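Local coordinates for computational designed protein based on evolution (PDB 6JCC) that is a computationally designed helical protein with a caspase recruitment domain sequence, of no established function, probably adopting the death-fold helical bundle, at residues A[2-5]-A[6-10]; A[29-32]-A[33-36]; A[60-63]-A[64-67]. All blocks are in the same frame, centred on the assembly; numbering follows the deposited sequence. Where two conformers were deposited one is given.

How the contacts relate
All three contacts lie at the ends of helices in one small helical bundle, and each is local along the chain. Contact 1 opens helix 6-22, contact 2 takes in short helix 30-34 and its close, and contact 3 is the exit from helix 52-63. Contacts 1 and 2 sit on opposite sides of the chain's centre, their centres 25 Å apart and their nearest atoms about 15 Å apart. Contact 3 lies between and touches both. M4 SD rests 4.1 Å from L64 CD2, while P32 CG packs 3.6 Å from L66 CD2, with L29 and I63 meeting nearby. All three join helix ends to loops of the bundle; no ligand or active site is known.

Contact 1 (A[2-5]-A[6-10]); sequences HHMT and PEQRE
T5 and Q8 meet where the chain enters helix 6-22, and two hydrogen bonds from the first turn define the entry. T5 is the N-cap: its OG1 accepts from Q8 N at 3.2 Å, with an N-H...O angle of 164°. The hydroxyl reaches that amide because chi1 of 66° sets OG1 between the backbone N and the carbonyl carbon. The carbonyl of the same residue begins the helical ladder, R9 N lying 2.9 Å from T5 O and the N-H pointing almost straight at it (166°). P6 follows at the first helical position, where proline, having no N-H, leaves no donor unpaired.

A water links the leading loop to the helix. In the conformer described, Q8 runs out extended and carries its amide back alongside the loop. There Q8 NE2 donates to the water at 2.7 Å, and the water in turn donates to H3 O. Q8 NE2 has a further partner in the carbonyl of Y93. Within the loop itself, H2 ND1 braces H3 O by donating to it at 3.0 Å, in the carbonyl plane and on a lone pair.

M4 packs by van der Waals contact. It crosses the Q8 side chain at about a right angle, M4 CB lying 3.9 Å from Q8 OE1 of the amide, and its CE comes 3.9 Å from R9 CA. Elsewhere M4 touches L64 and P95.

Two donors thus converge on H3 O, while T5 OG1 accepts from Q8 N and caps the first turn; this chemistry implies a capped helix start, with a water bridge from H3 O to Q8 NE2 and M4 packed beside it.

Contact 2 (A[29-32]-A[33-36]); sequences LEEP and LRRG
Helix 30-34 is a five-residue helix, under one and a half turns, with L29 at its N-cap: L33 N to L29 O (2.9 Å, 159°) and R34 N to E30 O close i to i+4 rings before a less straight bond from R35 N to E31 O. L33 folds its side chain back over that first ring: CG stands beside the backbone N, and CD1 arrives 4.0 Å from L29 CB. Both leucines also touch L43 of helix 40-47.

The helix ends in a Schellman motif, with G36 as the C-prime residue at a positive phi of 71°. G36 N bonds to L33 O and L37 N to P32 O, while R35 N makes only a weak additional bond to P32 O.

E30 and R34 lie exposed on the outer surface. They run side by side in the same direction, and R34 NH2 bonds E30 OE2 at 3.0 Å in a salt bridge. Its geometry is imperfect: the donor comes from above the carboxylate plane, and the two flat groups are turned 81° apart. E31, bent at chi2, crosses R35 at a slant, its OE2 3.0 Å from R35 CD but 4.0 Å from R35 NH2, a long salt bridge at the guanidinium edge. Its other oxygen, OE1, lies near R34 NH1 by charge only. The firmer partner of R35 is E70, whose carboxylate bonds NE from helix 68-80.

Contact 3 (A[60-63]-A[64-67]); sequences IDFI and LKLS
I63 to L66 form a type I beta turn that takes the chain out of helix 52-63 toward helix 68-80, with L66 N bonded to I63 O at 3.2 Å. The donor stands well above that carbonyl plane, 63° out of it. Two residues earlier, L64 N still bonds I60 O in the helical i to i+4 manner.

The tight side is the one where I60, I63 and L66 are buried. I60 and L64 point the same way, side by side, with I60 CG1 4.1 Å from L64 CD1; I60 also packs on L12, L13 and L16 of helix 6-22. I63 and L66 pair likewise through CG2 and CD1, L66 CG sits 3.2 Å from I63 O, and both residues meet L74 of helix 68-80. L64 turns its other methyl branch to M4, so an alanine here would probably leave a gap beside I60 and take away one of the M4 sulfur's neighbours.

The looser, more exposed side carries F62 and K65. The lysine chain lies alongside the phenyl ring, bent at chi3 (-68°), while its CG passes 3.4 Å from D61 O. Ring and chain meet at one point, where K65 CE approaches F62 CD1 obliquely at 4.1 Å.

Contact 1 (A[2-5]-A[6-10])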
# COMPACT_ATOMS: atom_id res chain seq x y z
N HIS A 2 -10.13 2.88 10.85
CA HIS A 2 -10.81 4.12 11.19
C HIS A 2 -11.66 4.58 10.01
O HIS A 2 -11.37 4.24 8.87
CB HIS A 2 -9.75 5.16 11.55
CG HIS A 2 -10.28 6.38 12.25
ND1 HIS A 2 -10.91 7.40 11.58
CD2 HIS A 2 -10.26 6.74 13.55
CE1 HIS A 2 -11.25 8.35 12.44
NE2 HIS A 2 -10.86 7.97 13.64
N HIS A 3 -12.70 5.34 10.29
CA HIS A 3 -13.52 5.94 9.25
C HIS A 3 -12.68 6.77 8.27
O HIS A 3 -11.76 7.46 8.68
CB HIS A 3 -14.56 6.85 9.88
CG HIS A 3 -15.52 7.43 8.90
ND1 HIS A 3 -15.37 8.70 8.39
CD2 HIS A 3 -16.62 6.92 8.31
CE1 HIS A 3 -16.34 8.95 7.54
NE2 HIS A 3 -17.11 7.88 7.47
N MET A 4 -13.01 6.72 6.99
CA MET A 4 -12.32 7.52 5.98
C MET A 4 -13.28 8.44 5.26
O MET A 4 -14.39 8.03 4.93
CB MET A 4 -11.67 6.63 4.94
CG MET A 4 -10.76 5.56 5.47
SD MET A 4 -10.38 4.36 4.18
CE MET A 4 -9.32 5.40 3.18
N THR A 5 -12.85 9.67 5.01
CA THR A 5 -13.59 10.61 4.17
C THR A 5 -13.26 10.35 2.69
O THR A 5 -12.25 9.71 2.39
CB THR A 5 -13.26 12.07 4.50
OG1 THR A 5 -11.90 12.35 4.18
CG2 THR A 5 -13.51 12.37 5.98
N PRO A 6 -14.10 10.86 1.76
CA PRO A 6 -13.76 10.73 0.34
C PRO A 6 -12.44 11.37 -0.08
O PRO A 6 -11.76 10.83 -0.95
CB PRO A 6 -14.94 11.41 -0.36
CG PRO A 6 -16.07 11.21 0.57
CD PRO A 6 -15.48 11.35 1.94
N GLU A 7 -12.09 12.49 0.53
CA GLU A 7 -10.80 13.12 0.26
C GLU A 7 -9.65 12.20 0.67
O GLU A 7 -8.70 12.02 -0.07
CB GLU A 7 -10.68 14.46 0.98
CG GLU A 7 -9.38 15.19 0.65
CD GLU A 7 -9.40 16.64 1.06
OE1 GLU A 7 -9.52 16.91 2.27
OE2 GLU A 7 -9.28 17.51 0.17
N GLN A 8 -9.77 11.63 1.87
CA GLN A 8 -8.78 10.68 2.38
C GLN A 8 -8.64 9.43 1.49
O GLN A 8 -7.54 8.96 1.20
CB GLN A 8 -9.15 10.29 3.80
CG GLN A 8 -8.25 9.27 4.46
CD GLN A 8 -8.55 9.10 5.93
OE1 GLN A 8 -9.57 9.57 6.43
NE2 GLN A 8 -7.65 8.44 6.64
N ARG A 9 -9.78 8.89 1.07
CA ARG A 9 -9.81 7.75 0.14
C ARG A 9 -9.08 8.10 -1.16
O ARG A 9 -8.23 7.35 -1.62
CB ARG A 9 -11.25 7.39 -0.18
CG ARG A 9 -11.45 6.22 -1.14
CD ARG A 9 -12.85 6.25 -1.71
NE ARG A 9 -13.14 5.16 -2.64
CZ ARG A 9 -13.53 3.93 -2.29
NH1 ARG A 9 -13.67 3.57 -1.01
NH2 ARG A 9 -13.76 3.03 -3.25
N GLU A 10 -9.44 9.25 -1.73
CA GLU A 10 -8.83 9.75 -2.96
C GLU A 10 -7.31 9.89 -2.83
O GLU A 10 -6.56 9.46 -3.70
CB GLU A 10 -9.46 11.08 -3.38
O HOH W 1 -8.82 7.72 8.96

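Contact 2 (A[29-32]-A[33-36])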
# COMPACT_ATOMS: atom_id res chain seq x y z
N LEU A 29 5.73 -4.73 0.55
CA LEU A 29 4.78 -5.67 1.17
C LEU A 29 5.43 -6.94 1.73
O LEU A 29 4.73 -7.90 2.05
CB LEU A 29 3.70 -6.05 0.15
CG LEU A 29 2.75 -4.92 -0.27
CD1 LEU A 29 2.00 -5.30 -1.54
CD2 LEU A 29 1.77 -4.59 0.85
N GLU A 30 6.76 -6.95 1.88
CA GLU A 30 7.50 -8.10 2.40
C GLU A 30 6.87 -8.74 3.63
O GLU A 30 6.53 -9.91 3.62
CB GLU A 30 8.93 -7.71 2.78
CG GLU A 30 9.97 -8.00 1.72
CD GLU A 30 11.35 -7.99 2.31
OE1 GLU A 30 11.79 -6.92 2.77
OE2 GLU A 30 11.98 -9.06 2.34
N GLU A 31 6.72 -7.94 4.68
CA GLU A 31 6.24 -8.47 5.95
C GLU A 31 4.80 -8.97 5.88
O GLU A 31 4.53 -10.08 6.32
CB GLU A 31 6.44 -7.47 7.10
CG GLU A 31 6.12 -8.04 8.47
CD GLU A 31 7.04 -9.20 8.84
OE1 GLU A 31 8.24 -9.15 8.50
OE2 GLU A 31 6.58 -10.16 9.47
N PRO A 32 3.88 -8.18 5.31
CA PRO A 32 2.52 -8.71 5.15
C PRO A 32 2.45 -9.97 4.29
O PRO A 32 1.63 -10.84 4.56
CB PRO A 32 1.74 -7.56 4.51
CG PRO A 32 2.58 -6.35 4.63
CD PRO A 32 3.95 -6.72 5.07
N LEU A 33 3.30 -10.08 3.27
CA LEU A 33 3.36 -11.29 2.44
C LEU A 33 3.82 -12.51 3.25
O LEU A 33 3.26 -13.59 3.10
CB LEU A 33 4.26 -11.10 1.21
CG LEU A 33 3.67 -10.25 0.08
CD1 LEU A 33 4.75 -9.75 -0.86
CD2 LEU A 33 2.61 -11.02 -0.70
N ARG A 34 4.81 -12.33 4.11
CA ARG A 34 5.25 -13.41 5.01
C ARG A 34 4.20 -13.83 6.01
O ARG A 34 4.23 -14.95 6.50
CB ARG A 34 6.46 -12.98 5.83
CG ARG A 34 7.70 -12.79 5.04
CD ARG A 34 8.87 -12.48 5.95
NE ARG A 34 9.89 -11.78 5.20
CZ ARG A 34 11.01 -11.28 5.71
NH1 ARG A 34 11.28 -11.41 7.00
NH2 ARG A 34 11.85 -10.66 4.90
N ARG A 35 3.30 -12.90 6.33
CA ARG A 35 2.21 -13.13 7.27
C ARG A 35 0.87 -13.46 6.59
O ARG A 35 -0.19 -13.39 7.22
CB ARG A 35 2.11 -11.93 8.21
CG ARG A 35 3.35 -11.81 9.10
CD ARG A 35 3.61 -10.43 9.63
NE ARG A 35 2.54 -9.96 10.51
CZ ARG A 35 2.71 -9.26 11.64
NH1 ARG A 35 1.63 -8.91 12.32
NH2 ARG A 35 3.91 -8.91 12.10
N GLY A 36 0.92 -13.83 5.31
CA GLY A 36 -0.25 -14.34 4.59
C GLY A 36 -1.35 -13.34 4.26
O GLY A 36 -2.51 -13.73 4.17

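Contact 3 (A[60-63]-A[64-67])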
# COMPACT_ATOMS: atom_id res chain seq x y z
N ILE A 60 -5.84 -1.45 -2.43
CA ILE A 60 -6.38 -0.80 -1.22
C ILE A 60 -7.09 -1.79 -0.28
O ILE A 60 -7.02 -1.64 0.94
CB ILE A 60 -7.30 0.40 -1.57
CG1 ILE A 60 -7.57 1.26 -0.32
CG2 ILE A 60 -8.61 -0.05 -2.21
CD1 ILE A 60 -8.26 2.57 -0.61
N ASP A 61 -7.76 -2.80 -0.84
CA ASP A 61 -8.45 -3.83 -0.04
C ASP A 61 -7.49 -4.54 0.91
O ASP A 61 -7.84 -4.82 2.06
CB ASP A 61 -9.12 -4.87 -0.93
CG ASP A 61 -10.34 -4.34 -1.65
OD1 ASP A 61 -10.89 -3.30 -1.23
OD2 ASP A 61 -10.76 -4.97 -2.64
N PHE A 62 -6.29 -4.82 0.43
CA PHE A 62 -5.28 -5.51 1.24
C PHE A 62 -4.59 -4.55 2.20
O PHE A 62 -4.31 -4.92 3.35
CB PHE A 62 -4.29 -6.22 0.32
CG PHE A 62 -4.95 -7.23 -0.56
CD1 PHE A 62 -5.32 -8.47 -0.05
CD2 PHE A 62 -5.25 -6.94 -1.89
CE1 PHE A 62 -5.94 -9.41 -0.85
CE2 PHE A 62 -5.88 -7.88 -2.70
CZ PHE A 62 -6.23 -9.11 -2.18
N ILE A 63 -4.36 -3.32 1.76
CA ILE A 63 -3.80 -2.27 2.62
C ILE A 63 -4.67 -2.04 3.86
O ILE A 63 -4.15 -1.90 4.96
CB ILE A 63 -3.62 -0.94 1.83
CG1 ILE A 63 -2.60 -1.09 0.68
CG2 ILE A 63 -3.19 0.21 2.75
CD1 ILE A 63 -1.20 -1.49 1.08
N LEU A 64 -5.99 -2.04 3.68
CA LEU A 64 -6.90 -1.81 4.81
C LEU A 64 -7.03 -3.00 5.78
O LEU A 64 -7.57 -2.84 6.87
CB LEU A 64 -8.27 -1.35 4.31
CG LEU A 64 -8.27 0.01 3.60
CD1 LEU A 64 -9.65 0.30 3.04
CD2 LEU A 64 -7.82 1.15 4.51
N LYS A 65 -6.51 -4.17 5.39
CA LYS A 65 -6.45 -5.34 6.28
C LYS A 65 -5.12 -5.46 7.05
O LYS A 65 -4.96 -6.40 7.83
CB LYS A 65 -6.71 -6.63 5.48
CG LYS A 65 -8.10 -6.68 4.89
CD LYS A 65 -8.51 -8.09 4.47
CE LYS A 65 -7.70 -8.60 3.29
NZ LYS A 65 -8.31 -9.84 2.73
N LEU A 66 -4.19 -4.52 6.85
CA LEU A 66 -2.91 -4.57 7.55
C LEU A 66 -3.08 -4.41 9.06
O LEU A 66 -3.87 -3.58 9.51
CB LEU A 66 -1.96 -3.48 7.05
CG LEU A 66 -1.48 -3.54 5.60
CD1 LEU A 66 -0.88 -2.20 5.19
CD2 LEU A 66 -0.48 -4.66 5.37
N SER A 67 -2.33 -5.20 9.82
CA SER A 67 -2.22 -4.98 11.26
C SER A 67 -1.34 -3.75 11.50
O SER A 67 -0.66 -3.30 10.58
CB SER A 67 -1.59 -6.20 11.93
OG SER A 67 -0.21 -6.28 11.65